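Local atomic coordinates of inositol 2-dehydrogenase/D-chiro-inositol 3-dehydrogenase (Lactobacillus casei, PDB entry 4MIY), a protein that oxidises myo-inositol and D-chiro-inositol to their keto derivatives, passing hydride to NAD+. Residues V2-G11 / G27-D35. Numbering follows the deposited sequence.
Sequences VVKVGVIGTG and GAEVVAVTD. With NAD (nicotinamide-adenine-dinucleotide), chain E; SO4 (sulfate ion), chain I.
The adenosine end of the NAD site lies where Thr-10 and Asp-35 meet, at the C-terminal ends of two parallel strands. Asp-35 OD2 accepts a hydrogen bond from Thr-10 N at 2.8 Å through its anti lone pair, while Thr-10 OG1, 3.2 Å from the same OD2, comes from above the carboxylate plane. With CG anti to the backbone N (chi1 -166°), the carboxylate reaches the adenosine ribose: OD1 accepts from NAD O2B at 2.8 Å and OD2, as its third donor, from NAD O3B at 2.6 Å. OD1 also accepts a hydrogen bond from Asp-37 N. This is the first beta-alpha-beta unit of the Rossmann fold: strand 3-8, helix 12-24 and strand 28-34, with Gly-9 and Gly-11 fitting a GxGxxG dinucleotide-binding turn. Gly-11 CA lies 3.3 Å from NAD O5B, which occupies the side where a CB would sit. Val-31 is the extra residue of a beta bulge between the Val-5/Val-30 and Gly-6/Ala-32 pairs; parallel pairing resumes one residue on. Under helix 12-24, Val-7 CG2 meets Val-30 CG1 at 3.9 Å. On the other face, Ile-8 and Thr-34 lie side by side, pointing the same way, CG2 to CG2 3.9 Å, and Ile-8 CG2 also touches adenine C2A of NAD at 3.9 Å.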
loop_
_atom_site.group_PDB
_atom_site.type_symbol
_atom_site.label_atom_id
_atom_site.label_comp_id
_atom_site.label_asym_id
_atom_site.label_seq_id
_atom_site.Cartn_x
_atom_site.Cartn_y
_atom_site.Cartn_z
ATOM N N VAL A 2 -12.792 40.846 16.035
ATOM C CA VAL A 2 -12.419 39.621 16.703
ATOM C C VAL A 2 -13.552 39.045 17.508
ATOM O O VAL A 2 -14.246 39.764 18.170
ATOM C CB VAL A 2 -11.236 39.892 17.559
ATOM C CG1 VAL A 2 -10.821 38.708 18.307
ATOM C CG2 VAL A 2 -10.117 40.309 16.676
ATOM N N VAL A 3 -13.731 37.734 17.422
ATOM C CA VAL A 3 -14.739 37.023 18.180
ATOM C C VAL A 3 -14.267 36.857 19.614
ATOM O O VAL A 3 -13.280 36.240 19.848
ATOM C CB VAL A 3 -15.014 35.637 17.608
ATOM C CG1 VAL A 3 -15.960 34.923 18.453
ATOM C CG2 VAL A 3 -15.589 35.742 16.213
ATOM N N LYS A 4 -15.003 37.442 20.550
ATOM C CA LYS A 4 -14.632 37.408 21.957
ATOM C C LYS A 4 -15.264 36.222 22.650
ATOM O O LYS A 4 -16.448 36.054 22.660
ATOM C CB LYS A 4 -15.059 38.704 22.633
ATOM C CG LYS A 4 -14.375 39.905 22.084
ATOM C CD LYS A 4 -14.554 41.091 22.955
ATOM C CE LYS A 4 -13.558 42.120 22.648
ATOM N NZ LYS A 4 -14.036 43.308 23.376
ATOM N N VAL A 5 -14.405 35.403 23.226
ATOM C CA VAL A 5 -14.789 34.097 23.700
ATOM C C VAL A 5 -14.627 33.968 25.218
ATOM O O VAL A 5 -13.664 34.406 25.766
ATOM C CB VAL A 5 -13.945 33.012 22.985
ATOM C CG1 VAL A 5 -14.214 31.655 23.517
ATOM C CG2 VAL A 5 -14.230 33.036 21.514
ATOM N N GLY A 6 -15.619 33.349 25.835
ATOM C CA GLY A 6 -15.480 32.826 27.161
ATOM C C GLY A 6 -15.400 31.296 27.200
ATOM O O GLY A 6 -16.074 30.635 26.491
ATOM N N VAL A 7 -14.569 30.782 28.085
ATOM C CA VAL A 7 -14.391 29.349 28.265
ATOM C C VAL A 7 -14.767 28.899 29.672
ATOM O O VAL A 7 -14.253 29.380 30.615
ATOM C CB VAL A 7 -12.966 28.922 28.021
ATOM C CG1 VAL A 7 -12.848 27.413 28.058
ATOM C CG2 VAL A 7 -12.423 29.472 26.727
ATOM N N ILE A 8 -15.669 27.955 29.734
ATOM C CA ILE A 8 -16.179 27.398 30.950
ATOM C C ILE A 8 -15.655 25.980 31.087
ATOM O O ILE A 8 -16.122 25.068 30.437
ATOM C CB ILE A 8 -17.681 27.374 30.913
ATOM C CG1 ILE A 8 -18.216 28.772 30.667
ATOM C CG2 ILE A 8 -18.254 26.779 32.203
ATOM C CD1 ILE A 8 -19.589 28.754 30.270
ATOM N N GLY A 9 -14.677 25.845 31.955
ATOM C CA GLY A 9 -13.994 24.602 32.174
ATOM C C GLY A 9 -12.643 24.723 31.567
ATOM O O GLY A 9 -12.507 24.657 30.367
ATOM N N THR A 10 -11.637 24.872 32.386
ATOM C CA THR A 10 -10.299 25.005 31.902
ATOM C C THR A 10 -9.407 23.829 32.312
ATOM O O THR A 10 -8.391 23.992 32.906
ATOM C CB THR A 10 -9.681 26.336 32.338
ATOM O OG1 THR A 10 -9.627 26.394 33.753
ATOM C CG2 THR A 10 -10.541 27.465 31.897
ATOM N N GLY A 11 -9.817 22.646 31.947
ATOM C CA GLY A 11 -9.013 21.469 32.179
ATOM C C GLY A 11 -8.223 21.160 30.936
ATOM O O GLY A 11 -7.794 22.031 30.252
ATOM N N GLY A 27 -8.856 34.862 14.364
ATOM C CA GLY A 27 -10.094 35.594 14.490
ATOM C C GLY A 27 -10.778 35.579 15.828
ATOM O O GLY A 27 -11.870 36.039 15.927
ATOM N N ALA A 28 -10.120 35.066 16.853
ATOM C CA ALA A 28 -10.753 35.008 18.155
ATOM C C ALA A 28 -9.831 35.458 19.269
ATOM O O ALA A 28 -8.644 35.526 19.102
ATOM C CB ALA A 28 -11.211 33.635 18.412
ATOM N N GLU A 29 -10.411 35.768 20.411
ATOM C CA GLU A 29 -9.643 36.055 21.633
ATOM C C GLU A 29 -10.398 35.574 22.844
ATOM O O GLU A 29 -11.565 35.807 22.954
ATOM C CB GLU A 29 -9.379 37.546 21.792
ATOM C CG GLU A 29 -8.694 37.905 23.063
ATOM C CD GLU A 29 -8.546 39.400 23.244
ATOM O OE1 GLU A 29 -9.305 40.131 22.624
ATOM O OE2 GLU A 29 -7.674 39.824 24.013
ATOM N N VAL A 30 -9.693 34.885 23.737
ATOM C CA VAL A 30 -10.270 34.445 24.985
ATOM C C VAL A 30 -10.160 35.592 25.979
ATOM O O VAL A 30 -9.099 36.002 26.320
ATOM C CB VAL A 30 -9.596 33.205 25.566
ATOM C CG1 VAL A 30 -10.346 32.728 26.726
ATOM C CG2 VAL A 30 -9.605 32.109 24.580
ATOM N N VAL A 31 -11.319 36.101 26.380
ATOM C CA VAL A 31 -11.413 37.246 27.263
ATOM C C VAL A 31 -12.034 36.932 28.618
ATOM O O VAL A 31 -12.071 37.777 29.464
ATOM C CB VAL A 31 -12.231 38.394 26.608
ATOM C CG1 VAL A 31 -11.695 38.734 25.272
ATOM C CG2 VAL A 31 -13.625 38.017 26.490
ATOM N N ALA A 32 -12.490 35.711 28.823
ATOM C CA ALA A 32 -13.037 35.299 30.110
ATOM C C ALA A 32 -12.908 33.803 30.259
ATOM O O ALA A 32 -12.929 33.093 29.287
ATOM C CB ALA A 32 -14.435 35.674 30.232
ATOM N N VAL A 33 -12.798 33.363 31.502
ATOM C CA VAL A 33 -12.743 31.960 31.841
ATOM C C VAL A 33 -13.392 31.720 33.182
ATOM O O VAL A 33 -13.464 32.608 33.990
ATOM C CB VAL A 33 -11.268 31.413 31.911
ATOM C CG1 VAL A 33 -10.607 31.513 30.627
ATOM C CG2 VAL A 33 -10.460 32.153 32.891
ATOM N N THR A 34 -13.888 30.516 33.387
ATOM C CA THR A 34 -14.287 30.073 34.702
ATOM C C THR A 34 -14.076 28.572 34.856
ATOM O O THR A 34 -14.182 27.830 33.919
ATOM C CB THR A 34 -15.742 30.460 35.020
ATOM O OG1 THR A 34 -16.046 30.152 36.376
ATOM C CG2 THR A 34 -16.724 29.756 34.156
ATOM N N ASP A 35 -13.815 28.143 36.079
ATOM C CA ASP A 35 -13.645 26.744 36.394
ATOM C C ASP A 35 -14.108 26.595 37.861
ATOM O O ASP A 35 -13.977 27.517 38.622
ATOM C CB ASP A 35 -12.167 26.407 36.222
ATOM C CG ASP A 35 -11.882 24.904 36.179
ATOM O OD1 ASP A 35 -11.877 24.277 37.216
ATOM O OD2 ASP A 35 -11.627 24.350 35.109
HETATM P PA NAD E . -10.895 17.624 32.675
HETATM O O1A NAD E . -11.394 16.934 33.847
HETATM O O2A NAD E . -9.539 17.804 32.444
HETATM O O5B NAD E . -11.331 19.148 32.683
HETATM C C5B NAD E . -12.592 19.595 32.970
HETATM C C4B NAD E . -12.497 20.931 33.719
HETATM O O4B NAD E . -13.816 21.307 34.011
HETATM C C3B NAD E . -11.882 20.847 35.109
HETATM O O3B NAD E . -10.948 21.836 35.258
HETATM C C2B NAD E . -13.031 20.990 36.068
HETATM O O2B NAD E . -12.659 21.596 37.283
HETATM C C1B NAD E . -13.937 21.889 35.317
HETATM N N9A NAD E . -15.330 21.824 35.700
HETATM C C8A NAD E . -16.034 20.791 36.042
HETATM N N7A NAD E . -17.311 21.090 36.241
HETATM C C5A NAD E . -17.432 22.384 36.013
HETATM C C6A NAD E . -18.477 23.386 36.061
HETATM N N6A NAD E . -19.723 23.113 36.357
HETATM N N1A NAD E . -18.149 24.607 35.708
HETATM C C2A NAD E . -16.958 24.959 35.393
HETATM N N3A NAD E . -15.949 24.115 35.366
HETATM C C4A NAD E . -16.138 22.843 35.654
HETATM O O3 NAD E . -11.688 16.944 31.489
HETATM P PN NAD E . -11.454 17.177 29.886
HETATM O O1N NAD E . -10.680 16.055 29.370
HETATM O O2N NAD E . -10.777 18.401 29.668
HETATM O O5D NAD E . -12.833 17.002 29.260
HETATM C C5D NAD E . -13.728 18.086 29.274
HETATM C C4D NAD E . -14.836 17.884 28.294
HETATM O O4D NAD E . -14.244 17.797 27.010
HETATM C C3D NAD E . -15.575 16.615 28.558
HETATM O O3D NAD E . -16.912 16.824 28.230
HETATM C C2D NAD E . -14.892 15.680 27.564
HETATM O O2D NAD E . -15.797 14.693 27.247
HETATM C C1D NAD E . -14.645 16.599 26.400
HETATM N N1N NAD E . -13.607 16.092 25.503
HETATM C C2N NAD E . -13.881 15.900 24.215
HETATM C C3N NAD E . -12.965 15.384 23.322
HETATM C C7N NAD E . -13.315 15.199 21.864
HETATM O O7N NAD E . -14.186 15.820 21.343
HETATM N N7N NAD E . -12.593 14.371 21.225
HETATM C C4N NAD E . -11.692 15.111 23.792
HETATM C C5N NAD E . -11.448 15.336 25.128
HETATM C C6N NAD E . -12.428 15.814 25.958
HETATM S S SO4 I . -5.627 36.901 14.235
HETATM O O1 SO4 I . -6.977 36.863 14.613
HETATM O O2 SO4 I . -5.410 36.159 13.043
HETATM O O3 SO4 I . -5.172 38.202 14.010
HETATM O O4 SO4 I . -4.852 36.466 15.313
#